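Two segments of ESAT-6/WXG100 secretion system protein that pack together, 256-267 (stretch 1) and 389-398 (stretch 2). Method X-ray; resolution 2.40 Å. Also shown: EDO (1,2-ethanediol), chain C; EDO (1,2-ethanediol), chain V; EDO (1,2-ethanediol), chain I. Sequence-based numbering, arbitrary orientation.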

# COMPACT_ATOMS: atom_id res chain seq x y z
N SER A 256 9.40 -10.05 26.54
CA SER A 256 9.37 -10.82 27.79
C SER A 256 9.20 -12.32 27.52
O SER A 256 9.96 -13.14 28.05
N PHE A 257 8.23 -12.69 26.69
CA PHE A 257 7.83 -14.09 26.57
C PHE A 257 8.95 -14.99 26.05
O PHE A 257 8.78 -16.21 26.04
N LEU A 258 10.08 -14.43 25.62
CA LEU A 258 11.18 -15.27 25.16
C LEU A 258 11.99 -15.85 26.31
O LEU A 258 12.77 -16.79 26.09
N THR A 259 11.82 -15.33 27.52
CA THR A 259 12.54 -15.83 28.69
C THR A 259 11.59 -16.13 29.85
O THR A 259 12.04 -16.21 31.00
N ALA A 260 10.30 -16.30 29.58
CA ALA A 260 9.34 -16.61 30.63
C ALA A 260 9.48 -18.07 31.05
O ALA A 260 9.49 -18.97 30.21
N GLU A 261 9.59 -18.29 32.36
CA GLU A 261 9.74 -19.63 32.91
C GLU A 261 8.60 -19.92 33.89
O GLU A 261 8.21 -19.06 34.68
N ASP A 262 8.08 -21.14 33.81
CA ASP A 262 7.09 -21.59 34.78
C ASP A 262 7.76 -21.89 36.11
O ASP A 262 8.96 -22.17 36.17
N ALA A 263 6.97 -21.83 37.18
CA ALA A 263 7.47 -22.29 38.47
C ALA A 263 7.94 -23.73 38.36
O ALA A 263 7.44 -24.51 37.54
N LYS A 264 8.92 -24.08 39.18
CA LYS A 264 9.43 -25.45 39.24
C LYS A 264 9.21 -26.01 40.64
O LYS A 264 9.93 -25.64 41.58
N PRO A 265 8.22 -26.88 40.83
CA PRO A 265 7.96 -27.42 42.17
C PRO A 265 9.03 -28.42 42.59
O PRO A 265 9.71 -29.03 41.76
N GLU A 266 9.17 -28.58 43.90
CA GLU A 266 10.17 -29.49 44.44
C GLU A 266 9.74 -30.93 44.25
O GLU A 266 8.61 -31.30 44.59
N GLN A 267 10.64 -31.76 43.72
CA GLN A 267 10.30 -33.14 43.41
C GLN A 267 10.30 -34.03 44.64
O GLN A 267 9.54 -35.01 44.70
N THR A 389 0.28 -33.68 45.86
CA THR A 389 0.16 -33.33 44.46
C THR A 389 1.05 -32.13 44.14
O THR A 389 1.24 -31.25 44.98
N ILE A 390 1.59 -32.13 42.92
CA ILE A 390 2.29 -30.97 42.39
C ILE A 390 1.85 -30.76 40.94
O ILE A 390 1.43 -31.69 40.25
N TYR A 391 1.96 -29.52 40.49
CA TYR A 391 1.48 -29.10 39.18
C TYR A 391 2.65 -28.49 38.42
O TYR A 391 3.17 -27.45 38.82
N VAL A 392 3.09 -29.16 37.36
CA VAL A 392 4.12 -28.62 36.48
C VAL A 392 3.41 -27.97 35.30
O VAL A 392 2.87 -28.66 34.44
N THR A 393 3.38 -26.64 35.29
CA THR A 393 2.68 -25.92 34.24
C THR A 393 3.63 -25.59 33.09
O THR A 393 4.85 -25.50 33.27
N ASP A 394 3.05 -25.42 31.90
CA ASP A 394 3.79 -25.19 30.67
C ASP A 394 3.32 -23.93 29.96
O ASP A 394 3.52 -23.80 28.75
N THR A 395 2.69 -23.00 30.68
CA THR A 395 1.97 -21.90 30.08
C THR A 395 2.59 -20.54 30.39
O THR A 395 1.93 -19.51 30.20
N ALA A 396 3.84 -20.51 30.85
CA ALA A 396 4.47 -19.24 31.20
C ALA A 396 4.67 -18.37 29.97
O ALA A 396 4.35 -17.17 29.99
N ASP A 397 5.21 -18.94 28.90
CA ASP A 397 5.45 -18.17 27.69
C ASP A 397 4.13 -17.77 27.03
O ASP A 397 3.97 -16.63 26.60
N ASP A 398 3.17 -18.70 26.97
CA ASP A 398 1.85 -18.39 26.44
C ASP A 398 1.25 -17.19 27.16
O ASP A 398 0.77 -16.24 26.53

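A single carboxylate can lie against the start of a helix from a distant part of the chain, and the contact between residues 256-267 and 389-398 is a compact example. Asp 262, the residue of stretch 1 most covered by its partner, points its CA-to-CB bond toward stretch 2 and, with chi1 in the m well, carries its carboxylate into the turn that precedes the helix beginning at Ala 396. Thr 395 occupies the N-cap position, yet its own side chain, chi1 p, makes no capping bond. The backbone Thr 395 N donates a weak hydrogen bond to Asp 262 OD1 at 3.1 Å, with an angle of 121° at the hydrogen. Thr 393, also p, adds a second bond, from OG1 to the same Asp 262 OD1, again at 3.1 Å. Ala 396 N comes closer still to Asp 262 OD1, at 2.7 Å, so that this one oxygen is approached by polar atoms of three residues.

The other carboxylate oxygen has a different setting. Asp 262 OD2 lies 3.2 Å from Thr 393 O, a pair of acceptors that cannot bond to each other, and 4.1 Å from Asp 394 OD1, a meeting of like charges. A water also binds here: it donates to Asp 262 OD2 at 2.8 Å and accepts from Asp 397 N at 2.9 Å, extending the reach of the carboxylate into the first turn of the helix.

Beside this polar center two alanines meet where the backbones are close. Ala 260 and Ala 396 both point toward the opposing stretch, and their CB atoms meet at 4.2 Å; Ala 396 CB also rests 3.5 Å from Glu 261 C. Farther along, Phe 257 adopts chi1 p and sets out sideways, but its ring leads away, leaving its CB to touch Asp 397 O at 3.7 Å.

Because the two segments run in nearly opposite directions, the later residues of stretch 1 meet the strand at the start of stretch 2. Here the contact becomes apolar. Pro 265, its ring puckered C-gamma endo, points toward the strand and places CG 4.1 Å from Ile 390 CD1 and 4.1 Å from Val 392 CG2, while the same CG lies 3.9 Å from Tyr 391 O. Ile 390 (p, t) points inward to meet the proline, whereas Val 392 (t) reaches it from a sideways start. Lys 264 begins away from the strand, but its end comes nearer, bringing NZ to 4.2 Å from Val 392 CG1; that amine is hydrogen-bonded elsewhere in the structure.

Ethanediol molecules, probably from the crystallisation liquor, are bound near both stretches. One molecule (chain C) places O1 2.6 Å from both Asp 394 O and Asp 397 OD1. Asp 397, chi1 p, also accepts a hydrogen bond at OD1 from Asp 398 N at 2.6 Å. Another ethanediol (chain V) gives a weak hydrogen bond from O1 to Ala 260 O at 3.4 Å.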

# COMPACT_ATOMS: atom_id res chain seq x y z
CB SER A 256 8.23 -10.31 28.68
OG SER A 256 8.31 -8.91 28.86
CB PHE A 257 6.60 -14.21 25.66
CG PHE A 257 6.93 -14.23 24.18
CD1 PHE A 257 7.18 -13.05 23.50
CD2 PHE A 257 6.96 -15.43 23.48
CE1 PHE A 257 7.47 -13.07 22.14
CE2 PHE A 257 7.25 -15.45 22.12
CZ PHE A 257 7.50 -14.27 21.45
CB LEU A 258 12.11 -14.47 24.23
CG LEU A 258 11.52 -13.98 22.90
CD1 LEU A 258 12.53 -13.12 22.13
CD2 LEU A 258 11.05 -15.15 22.04
CB THR A 259 13.60 -14.83 29.15
OG1 THR A 259 12.96 -13.66 29.68
CG2 THR A 259 14.49 -14.43 27.98
CB ALA A 260 7.92 -16.31 30.16
CB GLU A 261 11.09 -19.80 33.63
CG GLU A 261 12.29 -19.87 32.70
CD GLU A 261 12.25 -21.07 31.78
OE1 GLU A 261 11.68 -22.11 32.18
OE2 GLU A 261 12.78 -20.98 30.65
CB ASP A 262 6.36 -22.83 34.26
CG ASP A 262 5.63 -22.57 32.95
OD1 ASP A 262 4.54 -21.95 32.99
OD2 ASP A 262 6.15 -22.96 31.88
CB ALA A 263 6.38 -22.18 39.54
CB LYS A 264 10.91 -25.50 38.86
CG LYS A 264 11.38 -26.85 38.36
CD LYS A 264 10.65 -27.26 37.08
CE LYS A 264 11.17 -28.59 36.54
NZ LYS A 264 10.38 -29.05 35.36
CB PRO A 265 6.59 -28.08 42.03
CG PRO A 265 6.51 -28.45 40.59
CD PRO A 265 7.25 -27.37 39.84
CB GLU A 266 10.42 -29.19 45.92
CG GLU A 266 11.88 -29.28 46.32
CD GLU A 266 12.72 -28.19 45.69
OE1 GLU A 266 12.17 -27.11 45.40
OE2 GLU A 266 13.93 -28.41 45.50
CB GLN A 267 11.27 -33.69 42.36
CG GLN A 267 10.97 -35.10 41.89
CD GLN A 267 11.91 -35.55 40.80
OE1 GLN A 267 12.81 -34.80 40.39
NE2 GLN A 267 11.72 -36.77 40.31
CB THR A 389 -1.29 -32.99 44.08
OG1 THR A 389 -2.12 -34.13 44.33
CG2 THR A 389 -1.38 -32.62 42.61
CB ILE A 390 3.83 -31.11 42.47
CG1 ILE A 390 4.30 -32.38 41.76
CG2 ILE A 390 4.28 -31.09 43.93
CD1 ILE A 390 5.78 -32.36 41.42
CB TYR A 391 0.33 -28.11 39.32
CG TYR A 391 0.62 -27.04 40.35
CD1 TYR A 391 1.17 -25.81 39.98
CD2 TYR A 391 0.35 -27.26 41.70
CE1 TYR A 391 1.45 -24.84 40.93
CE2 TYR A 391 0.63 -26.28 42.65
CZ TYR A 391 1.17 -25.08 42.26
OH TYR A 391 1.44 -24.11 43.20
CB VAL A 392 5.10 -29.70 36.01
CG1 VAL A 392 6.23 -29.07 35.21
CG2 VAL A 392 5.64 -30.49 37.19
CB THR A 393 2.06 -24.63 34.78
OG1 THR A 393 3.10 -23.69 35.08
CG2 THR A 393 1.27 -24.91 36.05
CB ASP A 394 3.66 -26.40 29.74
CG ASP A 394 4.83 -26.54 28.80
OD1 ASP A 394 5.72 -25.67 28.82
OD2 ASP A 394 4.86 -27.54 28.04
CB THR A 395 0.51 -21.92 30.55
OG1 THR A 395 0.47 -21.79 31.97
CG2 THR A 395 -0.15 -23.23 30.14
CB ALA A 396 5.80 -19.49 31.91
CB ASP A 397 6.34 -18.96 26.73
CG ASP A 397 5.87 -20.39 26.53
OD1 ASP A 397 4.81 -20.75 27.08
OD2 ASP A 397 6.58 -21.15 25.83
CB ASP A 398 0.94 -19.61 26.55
CG ASP A 398 1.22 -20.66 25.48
OD1 ASP A 398 2.39 -21.06 25.31
OD2 ASP A 398 0.26 -21.09 24.81
C1 EDO C . 5.03 -24.07 25.60
O1 EDO C . 4.21 -23.15 26.33
C2 EDO C . 4.26 -24.60 24.39
O2 EDO C . 3.82 -23.50 23.57
C1 EDO V . 11.31 -20.57 27.64
O1 EDO V . 10.48 -19.59 27.00
C2 EDO V . 10.92 -21.98 27.18
O2 EDO V . 9.56 -22.26 27.55
C1 EDO I . 0.22 -30.96 48.67
O1 EDO I . -0.57 -32.14 48.55
C2 EDO I . 1.67 -31.27 48.31
O2 EDO I . 2.39 -30.05 48.10
O HOH W 1 6.49 -21.47 29.57